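Local coordinates for protein putative oxidoreductase molybdopterin-binding subunit (Sulfolobus tokodaii, PDB 4ZOH) that probably serves as the molybdenum- and pterin cytosine dinucleotide-binding subunit of an oxidoreductase of the xanthine dehydrogenase and aldehyde oxidase family, at residues A[379-392]-A[562-574]. Sequence-based numbering, arbitrary orientation.
Sequences TYDSGNVKKLLEIG and QPPTTPYGVHLAL
Asp-381 grips Thr-565 and Thr-566, just before strand 568-577, with both carboxylate oxygens. OD2 offers its syn lone pair to Thr-565 OG1, 2.7 Å away. OD1 takes two bonds from Thr-566, from OG1 at 2.8 Å and from the backbone N at 3.0 Å. Both donors come from the same face, tilted out of the carboxylate plane. The hydroxyl can share OD1 with its own amide because OG1 stands between the backbone N and the carbonyl carbon (chi1 59°). Lys-668 adds a salt bridge to OD1 and probably steadies the negative charge. An alanine in place of Asp-381 would probably leave the Thr-565 and Thr-566 hydroxyls and Lys-668 without this shared partner.

Further along, helix 385-401 packs on strand 568-577; the axes of 385-392 and 568-574 run in nearly the same direction, 23° apart. This strand belongs to a mixed sheet in the molybdopterin-binding part of the chain. Packing is tight here. Tyr-568 OH accepts a nearly straight bond from Asn-384 N (2.8 Å), just before the helix. Leu-388 CD1 lies 3.6 Å from Tyr-568 CE1, while its CD2 reaches Val-570 CG1. Val-385 CG2 sits over one ring face, toward the rim. Leu-389 CD2 meets Val-570 CB more loosely, at 4.0 Å.

The proline end is looser and wet. Two waters lie between Thr-379 O and Pro-564 O, and a third, 2.8 Å from Asp-381 OD2, probably bridges to Pro-563 O. The side chain of neighbouring Thr-565 lies about 8 Å from the bound pterin cytosine dinucleotide.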
loop_
_atom_site.group_PDB
_atom_site.type_symbol
_atom_site.label_atom_id
_atom_site.label_comp_id
_atom_site.label_asym_id
_atom_site.label_seq_id
_atom_site.Cartn_x
_atom_site.Cartn_y
_atom_site.Cartn_z
ATOM N N THR A 379 -20.142 -3.406 42.908
ATOM C CA THR A 379 -20.633 -2.099 43.313
ATOM C C THR A 379 -21.271 -1.312 42.144
ATOM O O THR A 379 -20.600 -0.921 41.174
ATOM C CB THR A 379 -19.526 -1.281 43.965
ATOM O OG1 THR A 379 -19.130 -1.969 45.164
ATOM C CG2 THR A 379 -20.011 0.157 44.360
ATOM N N TYR A 380 -22.577 -1.125 42.253
ATOM C CA TYR A 380 -23.317 -0.292 41.359
ATOM C C TYR A 380 -23.087 1.111 41.856
ATOM O O TYR A 380 -23.490 1.454 42.985
ATOM C CB TYR A 380 -24.762 -0.652 41.448
ATOM C CG TYR A 380 -25.129 -2.081 41.146
ATOM C CD1 TYR A 380 -24.340 -2.932 40.313
ATOM C CD2 TYR A 380 -26.308 -2.605 41.678
ATOM C CE1 TYR A 380 -24.716 -4.265 40.081
ATOM C CE2 TYR A 380 -26.696 -3.920 41.430
ATOM C CZ TYR A 380 -25.908 -4.738 40.623
ATOM O OH TYR A 380 -26.367 -6.032 40.405
ATOM N N ASP A 381 -22.437 1.956 41.035
ATOM C CA ASP A 381 -21.818 3.154 41.615
ATOM C C ASP A 381 -22.657 4.399 41.786
ATOM O O ASP A 381 -22.433 5.168 42.763
ATOM C CB ASP A 381 -20.543 3.541 40.865
ATOM C CG ASP A 381 -20.763 3.708 39.309
ATOM O OD1 ASP A 381 -21.822 3.298 38.736
ATOM O OD2 ASP A 381 -19.798 4.233 38.688
ATOM N N SER A 382 -23.549 4.670 40.828
ATOM C CA SER A 382 -24.251 5.956 40.840
ATOM C C SER A 382 -25.503 5.831 39.993
ATOM O O SER A 382 -25.588 4.953 39.112
ATOM C CB SER A 382 -23.393 7.144 40.389
ATOM O OG SER A 382 -23.279 7.033 38.993
ATOM N N GLY A 383 -26.488 6.658 40.348
ATOM C CA GLY A 383 -27.802 6.674 39.715
ATOM C C GLY A 383 -28.896 6.368 40.711
ATOM O O GLY A 383 -28.678 6.388 41.924
ATOM N N ASN A 384 -30.055 6.010 40.185
ATOM C CA ASN A 384 -31.227 5.808 40.992
ATOM C C ASN A 384 -32.149 4.957 40.238
ATOM O O ASN A 384 -32.906 5.475 39.403
ATOM C CB ASN A 384 -31.933 7.161 41.285
ATOM C CG ASN A 384 -33.125 7.028 42.252
ATOM O OD1 ASN A 384 -33.927 6.048 42.236
ATOM N ND2 ASN A 384 -33.272 8.038 43.067
ATOM N N VAL A 385 -32.133 3.664 40.573
ATOM C CA VAL A 385 -32.845 2.661 39.814
ATOM C C VAL A 385 -34.359 2.877 39.901
ATOM O O VAL A 385 -35.027 2.904 38.871
ATOM C CB VAL A 385 -32.454 1.229 40.260
ATOM C CG1 VAL A 385 -33.157 0.171 39.409
ATOM C CG2 VAL A 385 -30.946 1.029 40.169
ATOM N N LYS A 386 -34.879 3.028 41.137
ATOM C CA LYS A 386 -36.320 3.150 41.405
ATOM C C LYS A 386 -36.907 4.271 40.587
ATOM O O LYS A 386 -37.912 4.088 39.904
ATOM C CB LYS A 386 -36.569 3.455 42.885
ATOM C CG LYS A 386 -36.707 2.238 43.749
ATOM C CD LYS A 386 -38.151 1.875 43.950
ATOM C CE LYS A 386 -38.280 1.370 45.370
ATOM N NZ LYS A 386 -39.738 1.238 45.623
ATOM N N LYS A 387 -36.227 5.403 40.639
ATOM C CA LYS A 387 -36.653 6.628 39.976
ATOM C C LYS A 387 -36.691 6.489 38.477
ATOM O O LYS A 387 -37.600 7.006 37.818
ATOM C CB LYS A 387 -35.699 7.741 40.374
ATOM C CG LYS A 387 -35.887 9.103 39.724
ATOM C CD LYS A 387 -35.142 10.097 40.608
ATOM C CE LYS A 387 -35.588 11.520 40.317
ATOM N NZ LYS A 387 -34.554 12.282 39.554
ATOM N N LEU A 388 -35.697 5.781 37.927
ATOM C CA LEU A 388 -35.688 5.465 36.498
ATOM C C LEU A 388 -36.837 4.550 36.170
ATOM O O LEU A 388 -37.458 4.726 35.150
ATOM C CB LEU A 388 -34.344 4.871 36.036
ATOM C CG LEU A 388 -34.202 4.936 34.531
ATOM C CD1 LEU A 388 -32.830 5.373 34.086
ATOM C CD2 LEU A 388 -34.498 3.564 33.988
ATOM N N LEU A 389 -37.111 3.563 37.018
ATOM C CA LEU A 389 -38.276 2.717 36.812
ATOM C C LEU A 389 -39.624 3.499 36.884
ATOM O O LEU A 389 -40.566 3.165 36.128
ATOM C CB LEU A 389 -38.290 1.584 37.831
ATOM C CG LEU A 389 -37.346 0.405 37.676
ATOM C CD1 LEU A 389 -37.356 -0.404 38.984
ATOM C CD2 LEU A 389 -37.821 -0.477 36.542
ATOM N N GLU A 390 -39.705 4.533 37.747
ATOM C CA GLU A 390 -40.956 5.351 37.841
ATOM C C GLU A 390 -41.132 6.067 36.511
ATOM O O GLU A 390 -42.186 5.988 35.911
ATOM C CB GLU A 390 -40.967 6.363 39.008
ATOM C CG GLU A 390 -40.704 5.802 40.425
ATOM C CD GLU A 390 -41.923 5.173 41.131
ATOM O OE1 GLU A 390 -42.793 4.517 40.500
ATOM O OE2 GLU A 390 -42.004 5.319 42.362
ATOM N N ILE A 391 -40.052 6.674 36.006
ATOM C CA ILE A 391 -40.072 7.295 34.680
ATOM C C ILE A 391 -40.565 6.295 33.624
ATOM O O ILE A 391 -41.351 6.625 32.731
ATOM C CB ILE A 391 -38.686 7.878 34.286
ATOM C CG1 ILE A 391 -38.397 9.155 35.082
ATOM C CG2 ILE A 391 -38.630 8.168 32.785
ATOM C CD1 ILE A 391 -36.921 9.554 35.203
ATOM N N GLY A 392 -40.098 5.057 33.713
ATOM C CA GLY A 392 -40.455 4.085 32.688
ATOM C C GLY A 392 -41.819 3.492 32.762
ATOM O O GLY A 392 -42.312 2.888 31.762
ATOM N N GLN A 562 -10.773 3.380 39.326
ATOM C CA GLN A 562 -12.104 3.080 39.839
ATOM C C GLN A 562 -12.541 1.737 39.329
ATOM O O GLN A 562 -12.051 1.252 38.308
ATOM C CB GLN A 562 -13.124 4.171 39.445
ATOM C CG GLN A 562 -12.703 5.610 39.745
ATOM C CD GLN A 562 -11.768 6.183 38.679
ATOM O OE1 GLN A 562 -11.118 5.452 37.850
ATOM N NE2 GLN A 562 -11.667 7.489 38.683
ATOM N N PRO A 563 -13.479 1.101 40.040
ATOM C CA PRO A 563 -13.967 -0.099 39.437
ATOM C C PRO A 563 -14.939 0.189 38.218
ATOM O O PRO A 563 -15.252 1.368 37.895
ATOM C CB PRO A 563 -14.658 -0.790 40.606
ATOM C CG PRO A 563 -15.172 0.320 41.453
ATOM C CD PRO A 563 -14.119 1.379 41.349
ATOM N N PRO A 564 -15.352 -0.866 37.493
ATOM C CA PRO A 564 -16.215 -0.593 36.337
ATOM C C PRO A 564 -17.452 0.301 36.746
ATOM O O PRO A 564 -18.047 0.067 37.789
ATOM C CB PRO A 564 -16.685 -1.997 35.904
ATOM C CG PRO A 564 -15.712 -2.976 36.519
ATOM C CD PRO A 564 -14.837 -2.256 37.518
ATOM N N THR A 565 -17.766 1.330 35.963
ATOM C CA THR A 565 -18.952 2.161 36.155
ATOM C C THR A 565 -20.178 1.464 35.581
ATOM O O THR A 565 -20.090 0.760 34.551
ATOM C CB THR A 565 -18.747 3.543 35.549
ATOM O OG1 THR A 565 -19.747 4.446 36.034
ATOM C CG2 THR A 565 -18.750 3.507 33.979
ATOM N N THR A 566 -21.327 1.626 36.254
ATOM C CA THR A 566 -22.500 0.759 35.990
ATOM C C THR A 566 -23.735 1.537 35.453
ATOM O O THR A 566 -24.372 2.255 36.232
ATOM C CB THR A 566 -22.898 -0.020 37.274
ATOM O OG1 THR A 566 -23.217 0.935 38.321
ATOM C CG2 THR A 566 -21.726 -0.987 37.747
ATOM N N PRO A 567 -24.052 1.452 34.113
ATOM C CA PRO A 567 -25.336 2.042 33.656
ATOM C C PRO A 567 -26.431 1.056 33.968
ATOM O O PRO A 567 -26.139 -0.101 34.284
ATOM C CB PRO A 567 -25.164 2.124 32.135
ATOM C CG PRO A 567 -24.289 0.935 31.813
ATOM C CD PRO A 567 -23.264 0.951 32.957
ATOM N N TYR A 568 -27.677 1.489 33.815
ATOM C CA TYR A 568 -28.851 0.671 34.106
ATOM C C TYR A 568 -30.009 1.242 33.287
ATOM O O TYR A 568 -29.963 2.397 32.838
ATOM C CB TYR A 568 -29.186 0.733 35.639
ATOM C CG TYR A 568 -29.385 2.164 36.147
ATOM C CD1 TYR A 568 -30.681 2.717 36.271
ATOM C CD2 TYR A 568 -28.287 2.988 36.444
ATOM C CE1 TYR A 568 -30.843 4.027 36.735
ATOM C CE2 TYR A 568 -28.444 4.296 36.876
ATOM C CZ TYR A 568 -29.733 4.817 37.003
ATOM O OH TYR A 568 -29.893 6.124 37.398
ATOM N N GLY A 569 -31.059 0.458 33.088
ATOM C CA GLY A 569 -32.251 1.022 32.509
ATOM C C GLY A 569 -33.384 0.062 32.467
ATOM O O GLY A 569 -33.284 -1.032 33.004
ATOM N N VAL A 570 -34.489 0.480 31.840
ATOM C CA VAL A 570 -35.663 -0.382 31.686
ATOM C C VAL A 570 -36.095 -0.312 30.200
ATOM O O VAL A 570 -36.096 0.783 29.618
ATOM C CB VAL A 570 -36.794 -0.002 32.712
ATOM C CG1 VAL A 570 -37.103 1.511 32.671
ATOM C CG2 VAL A 570 -38.083 -0.756 32.404
ATOM N N HIS A 571 -36.451 -1.462 29.608
ATOM C CA HIS A 571 -36.756 -1.549 28.217
ATOM C C HIS A 571 -38.076 -2.250 28.206
ATOM O O HIS A 571 -38.390 -2.967 29.144
ATOM C CB HIS A 571 -35.692 -2.364 27.399
ATOM C CG HIS A 571 -34.388 -1.622 27.200
ATOM N ND1 HIS A 571 -33.583 -1.803 26.081
ATOM C CD2 HIS A 571 -33.749 -0.704 27.976
ATOM C CE1 HIS A 571 -32.564 -0.956 26.150
ATOM N NE2 HIS A 571 -32.599 -0.322 27.311
ATOM N N LEU A 572 -38.844 -2.031 27.128
ATOM C CA LEU A 572 -40.202 -2.473 27.025
ATOM C C LEU A 572 -40.504 -2.783 25.582
ATOM O O LEU A 572 -40.035 -2.085 24.706
ATOM C CB LEU A 572 -41.107 -1.312 27.472
ATOM C CG LEU A 572 -40.923 -0.785 28.862
ATOM C CD1 LEU A 572 -40.255 0.536 28.769
ATOM C CD2 LEU A 572 -42.304 -0.542 29.469
ATOM N N ALA A 573 -41.251 -3.838 25.338
ATOM C CA ALA A 573 -41.633 -4.172 23.987
ATOM C C ALA A 573 -43.098 -4.567 23.939
ATOM O O ALA A 573 -43.622 -5.054 24.930
ATOM C CB ALA A 573 -40.795 -5.302 23.466
ATOM N N LEU A 574 -43.717 -4.398 22.775
ATOM C CA LEU A 574 -45.095 -4.789 22.526
ATOM C C LEU A 574 -44.998 -5.659 21.341
ATOM O O LEU A 574 -44.454 -5.234 20.304
ATOM C CB LEU A 574 -46.004 -3.542 22.180
ATOM C CG LEU A 574 -47.523 -3.815 21.877
ATOM C CD1 LEU A 574 -48.272 -4.047 23.168
ATOM C CD2 LEU A 574 -48.197 -2.616 21.168
HETATM O O HOH W 1 -18.468 -2.093 39.127
HETATM O O HOH W 2 -19.017 0.858 40.520
HETATM O O HOH W 3 -17.153 3.403 39.077
#